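Adhesion and penetration protein autotransporter (Haemophilus influenzae, PDB 3SYJ) promotes bacterial adherence to and invasion of host cells by binding a host structure, self-associates in bacterial aggregation, and is probably also a serine protease. Local coordinates at residues His2-Phe5 with Gly6-Tyr9; Asp260-Phe263 with Glu264-Leu267; Val319-Pro322 with Arg323-Gly326; Pro561-Glu564 with Asp565-Leu568; Val727-Thr730 with Asn731-Phe735. All blocks are in the same frame, centred on the assembly; numbering follows the deposited sequence.

Contact 1 of 5, residues His2-Phe5 with Gly6-Tyr9; sequences HTYF and GIDY
A chi1 of 177° sets Tyr4 CG trans to the backbone N and beside the carbonyl carbon, which swings the phenol ring forward along the chain and lays one face on the backbone of Gly6. The evidence is a CH-pi contact: Gly6 CA lies 3.6 Å from the centroid of the Tyr4 ring, 12° off the normal. Gly6 N sits nearer the rim, 3.3 Å from Tyr4 CD1. Because Gly6 carries no side chain, the ring can rest directly on the main chain. At right angles to the Tyr4 side chain runs Ile7, whose CD1 comes to 3.8 Å from Tyr4 CD2. The backbone bend beneath the ring is a type I beta turn from Tyr4 to Ile7, closed by Ile7 N donating to Tyr4 O at 2.9 Å and 161°.

A second meeting lies further round. Thr3 OG1 is held between its own backbone N and carbonyl carbon, and there it meets the edge of the Tyr9 ring, 3.2 Å from Tyr9 CE1. The two side chains cross nearly perpendicularly. Thr3 OG1, besides meeting the ring, is weakly bonded to Phe160 O. Strand 2-4 runs parallel to strand 159-162 in the protease part of the passenger domain.

The chemistry thus divides in two: a single backbone bond closes the turn while the Tyr4 face lies on the Gly6 main chain, and the hydroxyls of Tyr4 and Tyr9 bond outside the segments, to Asp164 OD1 and Tyr177 OH, which links the turn to surrounding parts of the chain.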
# COMPACT_ATOMS: atom_id res chain seq x y z
N HIS A 2 -55.38 -36.12 17.65
CA HIS A 2 -55.37 -36.82 16.38
C HIS A 2 -54.69 -35.99 15.32
O HIS A 2 -55.15 -34.90 14.99
CB HIS A 2 -56.81 -37.11 15.93
CG HIS A 2 -57.54 -38.08 16.80
ND1 HIS A 2 -58.22 -37.70 17.94
CD2 HIS A 2 -57.72 -39.42 16.70
CE1 HIS A 2 -58.77 -38.76 18.51
NE2 HIS A 2 -58.48 -39.82 17.77
N THR A 3 -53.62 -36.54 14.76
CA THR A 3 -52.93 -35.90 13.66
C THR A 3 -53.21 -36.64 12.34
O THR A 3 -53.80 -37.72 12.34
CB THR A 3 -51.40 -35.85 13.91
OG1 THR A 3 -50.87 -37.18 13.92
CG2 THR A 3 -51.10 -35.16 15.24
N TYR A 4 -52.78 -36.04 11.24
CA TYR A 4 -52.94 -36.60 9.91
C TYR A 4 -51.66 -37.30 9.47
O TYR A 4 -50.62 -36.67 9.27
CB TYR A 4 -53.30 -35.47 8.93
CG TYR A 4 -53.43 -35.88 7.49
CD1 TYR A 4 -53.95 -37.13 7.14
CD2 TYR A 4 -53.07 -35.01 6.47
CE1 TYR A 4 -54.08 -37.50 5.81
CE2 TYR A 4 -53.20 -35.37 5.14
CZ TYR A 4 -53.70 -36.62 4.81
OH TYR A 4 -53.83 -36.97 3.49
N PHE A 5 -51.74 -38.62 9.31
CA PHE A 5 -50.61 -39.44 8.91
C PHE A 5 -50.07 -39.07 7.52
O PHE A 5 -48.96 -39.46 7.15
CB PHE A 5 -50.97 -40.93 8.96
CG PHE A 5 -49.80 -41.85 8.69
CD1 PHE A 5 -48.76 -41.94 9.59
CD2 PHE A 5 -49.76 -42.61 7.53
CE1 PHE A 5 -47.68 -42.78 9.35
CE2 PHE A 5 -48.69 -43.46 7.28
CZ PHE A 5 -47.65 -43.54 8.19
N GLY A 6 -50.85 -38.31 6.76
CA GLY A 6 -50.41 -37.81 5.47
C GLY A 6 -49.39 -36.68 5.56
O GLY A 6 -48.82 -36.25 4.55
N ILE A 7 -49.17 -36.19 6.78
CA ILE A 7 -48.19 -35.13 7.04
C ILE A 7 -47.22 -35.62 8.12
O ILE A 7 -47.63 -36.27 9.08
CB ILE A 7 -48.90 -33.84 7.50
CG1 ILE A 7 -49.64 -33.20 6.33
CG2 ILE A 7 -47.91 -32.85 8.11
CD1 ILE A 7 -50.63 -32.15 6.75
N ASP A 8 -45.93 -35.32 7.94
CA ASP A 8 -44.90 -35.72 8.91
C ASP A 8 -45.35 -35.40 10.32
O ASP A 8 -45.79 -34.29 10.61
CB ASP A 8 -43.59 -34.98 8.66
CG ASP A 8 -42.86 -35.49 7.45
OD1 ASP A 8 -43.13 -36.63 7.01
OD2 ASP A 8 -42.00 -34.75 6.93
N TYR A 9 -45.23 -36.38 11.21
CA TYR A 9 -45.59 -36.20 12.61
C TYR A 9 -44.74 -35.09 13.20
O TYR A 9 -45.19 -34.39 14.11
CB TYR A 9 -45.36 -37.50 13.38
CG TYR A 9 -46.19 -37.63 14.65
CD1 TYR A 9 -47.55 -37.37 14.65
CD2 TYR A 9 -45.60 -38.06 15.83
CE1 TYR A 9 -48.31 -37.51 15.81
CE2 TYR A 9 -46.35 -38.21 16.99
CZ TYR A 9 -47.69 -37.94 16.98
OH TYR A 9 -48.40 -38.09 18.14

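Contact 2 of 5, residues Asp260-Phe263 with Glu264-Leu267; sequences DEIF and ERDL
Phe263 O and the NH groups of Asp266 and Leu267 form a forked bond in the weakly bonded C-terminal part of helix 256-266. Leu267 N approaches in the carbonyl plane at 3.0 Å from Phe263 O, whereas Asp266 N, also 3.0 Å from Phe263 O, comes from above that plane, 60° out of it. Three residues earlier, Asp260 O accepts from Glu264 N at 3.0 Å and a nearly straight 168°. Between these, the bonding is poorer: Arg265 N is shared weakly between Glu261 O and Ile262 O, and Asp266 N reaches Ile262 O weakly too.

Among side chains, Glu261 and Arg265 do not touch through their charged atoms, which stay 4.8 Å apart at Glu261 OE1 and Arg265 NH2. A water closes the gap, giving a hydrogen to Glu261 OE1 at 2.7 Å and accepting one from Arg265 NH2, in the plane of the guanidinium. The Arg265 chain bends at chi3 (-53°), which brings NH1 to 3.3 Å from Ile262 CD1. Asp266 OD2 is satisfied by Tyr67 OH, with a long, weak ion pair to Arg120. Phe263 CE2 and Leu267 CD2 pack side by side at 3.9 Å.

Beyond this turn the chain enters strand 269-272, an outermost strand of a parallel sheet, whose neighbour 340-343 follows Thr339; Thr339 itself is backbone-bonded to Asp266 and touched by Leu267.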
# COMPACT_ATOMS: atom_id res chain seq x y z
N ASP A 260 -61.27 -13.08 38.31
CA ASP A 260 -61.14 -11.84 39.07
C ASP A 260 -61.63 -12.00 40.49
O ASP A 260 -61.03 -11.46 41.43
CB ASP A 260 -61.87 -10.68 38.38
CG ASP A 260 -61.14 -10.18 37.14
OD1 ASP A 260 -59.99 -10.62 36.91
OD2 ASP A 260 -61.72 -9.35 36.39
N GLU A 261 -62.71 -12.75 40.68
CA GLU A 261 -63.21 -13.01 42.02
C GLU A 261 -62.21 -13.82 42.86
O GLU A 261 -62.06 -13.57 44.05
CB GLU A 261 -64.56 -13.71 41.98
CG GLU A 261 -65.68 -12.83 41.46
CD GLU A 261 -66.98 -13.60 41.29
OE1 GLU A 261 -67.07 -14.72 41.82
OE2 GLU A 261 -67.90 -13.07 40.63
N ILE A 262 -61.55 -14.78 42.23
CA ILE A 262 -60.56 -15.60 42.92
C ILE A 262 -59.37 -14.73 43.29
O ILE A 262 -58.87 -14.79 44.40
CB ILE A 262 -60.05 -16.76 42.03
CG1 ILE A 262 -61.20 -17.67 41.59
CG2 ILE A 262 -58.95 -17.54 42.74
CD1 ILE A 262 -62.10 -18.10 42.71
N PHE A 263 -58.94 -13.91 42.35
CA PHE A 263 -57.73 -13.13 42.53
C PHE A 263 -57.89 -12.13 43.67
O PHE A 263 -57.02 -12.02 44.53
CB PHE A 263 -57.37 -12.41 41.24
CG PHE A 263 -55.99 -11.81 41.24
CD1 PHE A 263 -54.88 -12.59 40.95
CD2 PHE A 263 -55.80 -10.47 41.51
CE1 PHE A 263 -53.61 -12.05 40.93
CE2 PHE A 263 -54.53 -9.92 41.50
CZ PHE A 263 -53.44 -10.71 41.21
N GLU A 264 -59.00 -11.39 43.66
CA GLU A 264 -59.26 -10.35 44.66
C GLU A 264 -59.45 -10.95 46.05
O GLU A 264 -59.24 -10.27 47.06
CB GLU A 264 -60.47 -9.50 44.26
CG GLU A 264 -60.16 -8.51 43.14
CD GLU A 264 -61.40 -8.02 42.41
OE1 GLU A 264 -62.50 -8.57 42.64
OE2 GLU A 264 -61.28 -7.07 41.60
N ARG A 265 -59.85 -12.21 46.10
CA ARG A 265 -59.97 -12.94 47.35
C ARG A 265 -58.59 -13.17 48.00
O ARG A 265 -58.47 -13.21 49.22
CB ARG A 265 -60.67 -14.27 47.09
CG ARG A 265 -60.94 -15.13 48.31
CD ARG A 265 -61.74 -16.37 47.90
NE ARG A 265 -62.94 -16.01 47.15
CZ ARG A 265 -63.51 -16.77 46.22
NH1 ARG A 265 -62.99 -17.95 45.90
NH2 ARG A 265 -64.60 -16.34 45.59
N ASP A 266 -57.56 -13.30 47.17
CA ASP A 266 -56.21 -13.58 47.66
C ASP A 266 -55.35 -12.33 47.77
O ASP A 266 -54.32 -12.33 48.44
CB ASP A 266 -55.53 -14.61 46.76
CG ASP A 266 -56.24 -15.95 46.74
OD1 ASP A 266 -56.61 -16.44 47.84
OD2 ASP A 266 -56.42 -16.53 45.63
N LEU A 267 -55.75 -11.26 47.09
CA LEU A 267 -54.99 -10.02 47.11
C LEU A 267 -55.94 -8.85 47.31
O LEU A 267 -56.49 -8.31 46.35
CB LEU A 267 -54.20 -9.84 45.80
CG LEU A 267 -53.42 -8.54 45.56
CD1 LEU A 267 -52.84 -7.98 46.86
CD2 LEU A 267 -52.32 -8.72 44.51
O HOH W 1 -66.32 -16.69 43.52

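Contact 3 of 5, residues Val319-Pro322 with Arg323-Gly326; sequences VHNP and RYDG
Asn321 ND2, which shares a water with Arg323, is held by two partners: the water, 2.9 Å from Asn321 ND2, and Asp114 OD1. The same water lies 2.6 Å from Arg323 NH1, in the plane of the guanidinium at its edge, and accepts from both residues. At the other end of the amide, Asn321 OD1 accepts from Arg323 N at 2.9 Å and 157°, while the Arg323 chain slants across it, CG 3.2 Å from Asn321 OD1. With chi1 at -174°, Asn321 CG sits beside the carbonyl carbon, and the amide reaches forward to the NH of Arg323.

A side-chain acceptor bonded to the NH two residues on defines an Asx turn, here placed in the loop between strands 315-316 and 329-330. It is reinforced by a backbone bond, Tyr324 N to Asn321 O at 2.8 Å, and by a weak one from Asp325 N to Pro322 O. Tyr324 also packs on the asparagine: CD2 is 3.4 Å from Asn321 CB, and ring and amide planes are 37° apart. The Tyr324 side chain touches His73, Asp114 and Asp115, and lies about 9 Å from that of Ser218, the active-site serine inferred by similarity.

Further along, Val319 CG1 leans on the backbone at Tyr324 O. Asp325 OD1 takes Gly326 N at 2.6 Å and forms a salt bridge with Lys316.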
# COMPACT_ATOMS: atom_id res chain seq x y z
N VAL A 319 -65.60 -29.99 46.56
CA VAL A 319 -66.12 -30.64 45.36
C VAL A 319 -67.58 -30.24 45.15
O VAL A 319 -68.43 -30.52 45.99
CB VAL A 319 -66.03 -32.17 45.47
CG1 VAL A 319 -66.52 -32.82 44.19
CG2 VAL A 319 -64.60 -32.59 45.79
N HIS A 320 -67.86 -29.58 44.03
CA HIS A 320 -69.20 -29.05 43.78
C HIS A 320 -70.06 -29.93 42.86
O HIS A 320 -71.27 -29.75 42.77
CB HIS A 320 -69.11 -27.64 43.20
CG HIS A 320 -68.44 -26.66 44.11
ND1 HIS A 320 -69.11 -25.97 45.09
CD2 HIS A 320 -67.14 -26.27 44.19
CE1 HIS A 320 -68.27 -25.20 45.74
NE2 HIS A 320 -67.06 -25.36 45.22
N ASN A 321 -69.42 -30.87 42.19
CA ASN A 321 -70.13 -31.79 41.32
C ASN A 321 -69.64 -33.21 41.59
O ASN A 321 -68.46 -33.50 41.46
CB ASN A 321 -69.90 -31.40 39.86
CG ASN A 321 -70.73 -32.23 38.89
OD1 ASN A 321 -70.88 -33.44 39.06
ND2 ASN A 321 -71.26 -31.57 37.86
N PRO A 322 -70.57 -34.09 41.98
CA PRO A 322 -70.25 -35.47 42.40
C PRO A 322 -69.52 -36.25 41.31
O PRO A 322 -68.83 -37.22 41.61
CB PRO A 322 -71.63 -36.09 42.64
CG PRO A 322 -72.56 -34.94 42.83
CD PRO A 322 -72.02 -33.84 41.96
N ARG A 323 -69.69 -35.83 40.06
CA ARG A 323 -69.00 -36.47 38.95
C ARG A 323 -67.51 -36.21 39.07
O ARG A 323 -66.69 -37.08 38.79
CB ARG A 323 -69.53 -35.96 37.61
CG ARG A 323 -71.03 -36.14 37.43
CD ARG A 323 -71.58 -35.24 36.32
NE ARG A 323 -71.06 -35.61 35.01
CZ ARG A 323 -71.20 -34.86 33.92
NH1 ARG A 323 -71.83 -33.69 34.00
NH2 ARG A 323 -70.69 -35.26 32.76
N TYR A 324 -67.17 -35.00 39.50
CA TYR A 324 -65.78 -34.57 39.59
C TYR A 324 -65.18 -34.81 40.97
O TYR A 324 -64.32 -34.06 41.43
CB TYR A 324 -65.66 -33.10 39.21
CG TYR A 324 -66.44 -32.77 37.97
CD1 TYR A 324 -66.50 -33.66 36.91
CD2 TYR A 324 -67.14 -31.58 37.86
CE1 TYR A 324 -67.23 -33.37 35.77
CE2 TYR A 324 -67.86 -31.28 36.73
CZ TYR A 324 -67.91 -32.18 35.69
OH TYR A 324 -68.64 -31.87 34.56
N ASP A 325 -65.64 -35.87 41.63
CA ASP A 325 -65.07 -36.25 42.91
C ASP A 325 -63.75 -36.94 42.65
O ASP A 325 -63.45 -37.32 41.52
CB ASP A 325 -66.04 -37.14 43.69
CG ASP A 325 -65.72 -37.20 45.17
OD1 ASP A 325 -64.68 -36.63 45.57
OD2 ASP A 325 -66.50 -37.79 45.94
N GLY A 326 -62.94 -37.10 43.70
CA GLY A 326 -61.61 -37.66 43.57
C GLY A 326 -60.70 -36.99 44.58
O GLY A 326 -61.15 -36.15 45.36
O HOH W 2 -73.12 -32.50 35.86

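Contact 4 of 5, residues Pro561-Glu564 with Asp565-Leu568; sequences PTTE and DRTL
Pro561 and Arg566 make the apolar part of this contact: Pro561 CB rests 3.7 Å from Arg566 CB, and the arginine's next methylene, CG, lies 3.5 Å from Thr563 O. The aliphatic start of Arg566 thus lies against Pro561 and the Thr563 carbonyl. At chi2 (-63°) the chain folds, and this carries the guanidinium back across Thr563 instead of straight out. Thr563 CB and OG1 then come to one face of the flat group, CB 3.8 Å from Arg566 NH1, with OG1 offset toward its rim; the two side chains cross obliquely. This is contact over a face, and the geometry shows no polar bond between the two side chains.

The backbone contributes a single weak bond, Arg566 N to Glu564 O at 3.3 Å. Together with phi and psi of -98° and 57° at Asp565 between them, this weak bond from two residues on is consistent with an inverse gamma turn. It sits in the loop that leaves strand 555-559 and enters strand 567-575, in the beta-solenoid repeat region shared with Pic and IgA proteases. The adjoining coils supply strands 536-539 and 586-593, both parallel to 567-575.

Thr562 OG1 and Thr563 OG1 stand 3.4 Å apart in a weak hydrogen bond. Asp565 turns its carboxylate away from the bend to two lysines: OD1 forms a salt bridge with Lys586, and OD2 with Lys535. Since Lys535 precedes one flanking strand and Lys586 begins the other, the carboxylate links the loop to the starts of both, and the two positive charges would be expected to favour its ionised form.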
# COMPACT_ATOMS: atom_id res chain seq x y z
N PRO A 561 -8.19 -24.94 30.76
CA PRO A 561 -8.41 -26.26 31.34
C PRO A 561 -7.10 -26.78 31.92
O PRO A 561 -6.06 -26.18 31.65
CB PRO A 561 -8.80 -27.10 30.13
CG PRO A 561 -8.10 -26.41 29.00
CD PRO A 561 -8.30 -24.97 29.30
N THR A 562 -7.14 -27.87 32.68
CA THR A 562 -5.93 -28.43 33.29
C THR A 562 -5.19 -29.37 32.35
O THR A 562 -3.97 -29.50 32.42
CB THR A 562 -6.24 -29.22 34.57
OG1 THR A 562 -7.14 -30.29 34.25
CG2 THR A 562 -6.85 -28.33 35.64
N THR A 563 -5.93 -30.04 31.48
CA THR A 563 -5.36 -31.09 30.66
C THR A 563 -5.59 -30.82 29.18
O THR A 563 -6.54 -30.15 28.79
CB THR A 563 -5.96 -32.47 31.04
OG1 THR A 563 -5.65 -32.75 32.41
CG2 THR A 563 -5.40 -33.58 30.16
N GLU A 564 -4.69 -31.36 28.35
CA GLU A 564 -4.76 -31.15 26.92
C GLU A 564 -6.07 -31.71 26.33
O GLU A 564 -6.56 -31.21 25.32
CB GLU A 564 -3.53 -31.77 26.25
CG GLU A 564 -2.19 -31.21 26.76
CD GLU A 564 -1.83 -31.66 28.18
OE1 GLU A 564 -2.06 -32.84 28.53
OE2 GLU A 564 -1.29 -30.84 28.95
N ASP A 565 -6.64 -32.72 26.98
CA ASP A 565 -7.84 -33.37 26.46
C ASP A 565 -9.14 -32.87 27.10
O ASP A 565 -9.90 -33.66 27.66
CB ASP A 565 -7.74 -34.89 26.64
CG ASP A 565 -8.71 -35.65 25.74
OD1 ASP A 565 -9.50 -34.98 25.04
OD2 ASP A 565 -8.67 -36.90 25.73
N ARG A 566 -9.38 -31.57 27.02
CA ARG A 566 -10.62 -30.99 27.52
C ARG A 566 -11.17 -30.05 26.46
O ARG A 566 -10.43 -29.27 25.89
CB ARG A 566 -10.38 -30.21 28.82
CG ARG A 566 -9.78 -31.03 29.94
CD ARG A 566 -10.71 -32.14 30.39
NE ARG A 566 -10.52 -32.45 31.80
CZ ARG A 566 -9.81 -33.48 32.26
NH1 ARG A 566 -9.23 -34.31 31.40
NH2 ARG A 566 -9.69 -33.67 33.56
N THR A 567 -12.47 -30.13 26.20
CA THR A 567 -13.06 -29.33 25.13
C THR A 567 -14.11 -28.38 25.63
O THR A 567 -14.91 -28.72 26.50
CB THR A 567 -13.69 -30.22 24.05
OG1 THR A 567 -12.68 -31.09 23.51
CG2 THR A 567 -14.27 -29.38 22.93
N LEU A 568 -14.09 -27.17 25.08
CA LEU A 568 -15.13 -26.18 25.33
C LEU A 568 -15.83 -25.87 24.01
O LEU A 568 -15.20 -25.43 23.04
CB LEU A 568 -14.52 -24.90 25.92
CG LEU A 568 -15.44 -23.68 26.10
CD1 LEU A 568 -16.70 -24.04 26.88
CD2 LEU A 568 -14.69 -22.53 26.80

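Contact 5 of 5, residues Val727-Thr730 with Asn731-Phe735; sequences VTLT and NHSQF
Thr730 and Asn731 open the turn, their side chains lying side by side and pointing the same way. Asn731 takes a positive phi (58°), as the first corner of a type II' beta turn from Thr730 to Ser733 requires, and its NH is bonded to Asp751 OD2. His732 occupies the second corner. At Ser733 the turn closes: Ser733 N donates to Thr730 O at 3.1 Å and 165°. A chi1 of 58° places Ser733 OG between its own backbone N and carbonyl carbon, turned to Thr730 O, to which it donates at 2.7 Å. Two bonds thus grip Thr730 O. Ser733 OG also presses on Leu729, lying 3.1 Å from Leu729 CB. Past Gln734, Phe735 returns to the first segment. Its CB meets Leu729 CD2 at 3.5 Å, the side chains crossing at about a right angle, and one ring face receives Val727 CG2, 3.9 Å from the ring centroid, a CH-pi contact. Leu729 and Phe735 are both buried and both touch Ile747 in strand 747-749. The turn nearly reverses the chain between strands 727-729 and 734-738, each paired in parallel with neighbouring coils, consistent with a turn between faces of the parallel beta-helix.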
# COMPACT_ATOMS: atom_id res chain seq x y z
N VAL A 727 -1.73 -12.97 6.75
CA VAL A 727 -1.08 -13.89 7.66
C VAL A 727 0.38 -13.48 7.82
O VAL A 727 1.05 -13.14 6.83
CB VAL A 727 -1.14 -15.34 7.15
CG1 VAL A 727 -0.43 -16.28 8.11
CG2 VAL A 727 -2.58 -15.78 6.92
N THR A 728 0.87 -13.51 9.05
CA THR A 728 2.26 -13.18 9.35
C THR A 728 2.90 -14.28 10.19
O THR A 728 2.33 -14.73 11.19
CB THR A 728 2.35 -11.85 10.09
OG1 THR A 728 1.75 -10.83 9.29
CG2 THR A 728 3.80 -11.49 10.37
N LEU A 729 4.08 -14.73 9.79
CA LEU A 729 4.70 -15.86 10.46
C LEU A 729 6.12 -15.55 10.86
O LEU A 729 6.84 -14.87 10.14
CB LEU A 729 4.68 -17.10 9.56
CG LEU A 729 3.31 -17.57 9.08
CD1 LEU A 729 2.91 -16.79 7.86
CD2 LEU A 729 3.35 -19.05 8.78
N THR A 730 6.51 -16.05 12.02
CA THR A 730 7.86 -15.86 12.53
C THR A 730 8.33 -17.17 13.15
O THR A 730 7.56 -18.12 13.25
CB THR A 730 7.92 -14.75 13.59
OG1 THR A 730 7.03 -15.09 14.66
CG2 THR A 730 7.49 -13.42 13.00
N ASN A 731 9.59 -17.21 13.56
CA ASN A 731 10.12 -18.38 14.24
C ASN A 731 9.99 -19.62 13.38
O ASN A 731 10.44 -19.63 12.24
CB ASN A 731 9.42 -18.56 15.59
CG ASN A 731 9.64 -17.38 16.52
OD1 ASN A 731 10.78 -16.98 16.77
ND2 ASN A 731 8.55 -16.80 17.02
N HIS A 732 9.36 -20.67 13.90
CA HIS A 732 9.17 -21.90 13.13
C HIS A 732 7.70 -22.20 12.89
O HIS A 732 7.31 -23.36 12.78
CB HIS A 732 9.83 -23.09 13.84
CG HIS A 732 11.31 -22.97 13.99
ND1 HIS A 732 11.90 -22.13 14.91
CD2 HIS A 732 12.32 -23.60 13.35
CE1 HIS A 732 13.21 -22.24 14.83
NE2 HIS A 732 13.50 -23.12 13.88
N SER A 733 6.88 -21.15 12.81
CA SER A 733 5.44 -21.30 12.60
C SER A 733 5.11 -21.82 11.19
O SER A 733 5.89 -21.64 10.26
CB SER A 733 4.75 -19.97 12.83
OG SER A 733 5.28 -18.98 11.98
N GLN A 734 3.94 -22.45 11.05
CA GLN A 734 3.51 -23.01 9.76
C GLN A 734 2.07 -22.64 9.43
O GLN A 734 1.18 -22.77 10.28
CB GLN A 734 3.65 -24.53 9.76
CG GLN A 734 5.04 -25.03 10.10
CD GLN A 734 5.24 -26.48 9.70
OE1 GLN A 734 4.52 -27.01 8.84
NE2 GLN A 734 6.22 -27.14 10.30
N PHE A 735 1.83 -22.21 8.20
CA PHE A 735 0.48 -21.88 7.77
C PHE A 735 0.11 -22.62 6.49
O PHE A 735 0.88 -22.63 5.54
CB PHE A 735 0.33 -20.37 7.54
CG PHE A 735 -0.99 -19.99 6.93
CD1 PHE A 735 -2.16 -20.03 7.67
CD2 PHE A 735 -1.06 -19.56 5.61
CE1 PHE A 735 -3.37 -19.67 7.11
CE2 PHE A 735 -2.27 -19.20 5.04
CZ PHE A 735 -3.43 -19.25 5.79

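Read from the N terminus, the five contacts lie in series, none nested in or crossing another. Contact 1 turns the chain from strand 2-4 toward helix 9-17 in the protease part. Contact 2 lies in helix 256-266, shortly before strand 269-272, where the parallel sheet starts. Contact 3 bends the loop before strand 329-330 back toward the protease; its nearest atoms are about 8 Å from contact 2, without touching. Contacts 4 and 5 belong to the solenoid proper, as an entry to strand 567-575 and a tight turn between strands 727-729 and 734-738, their centres about 25 Å apart. Contacts 3 and 5, about 80 Å apart between centres, span much of the elongated passenger domain.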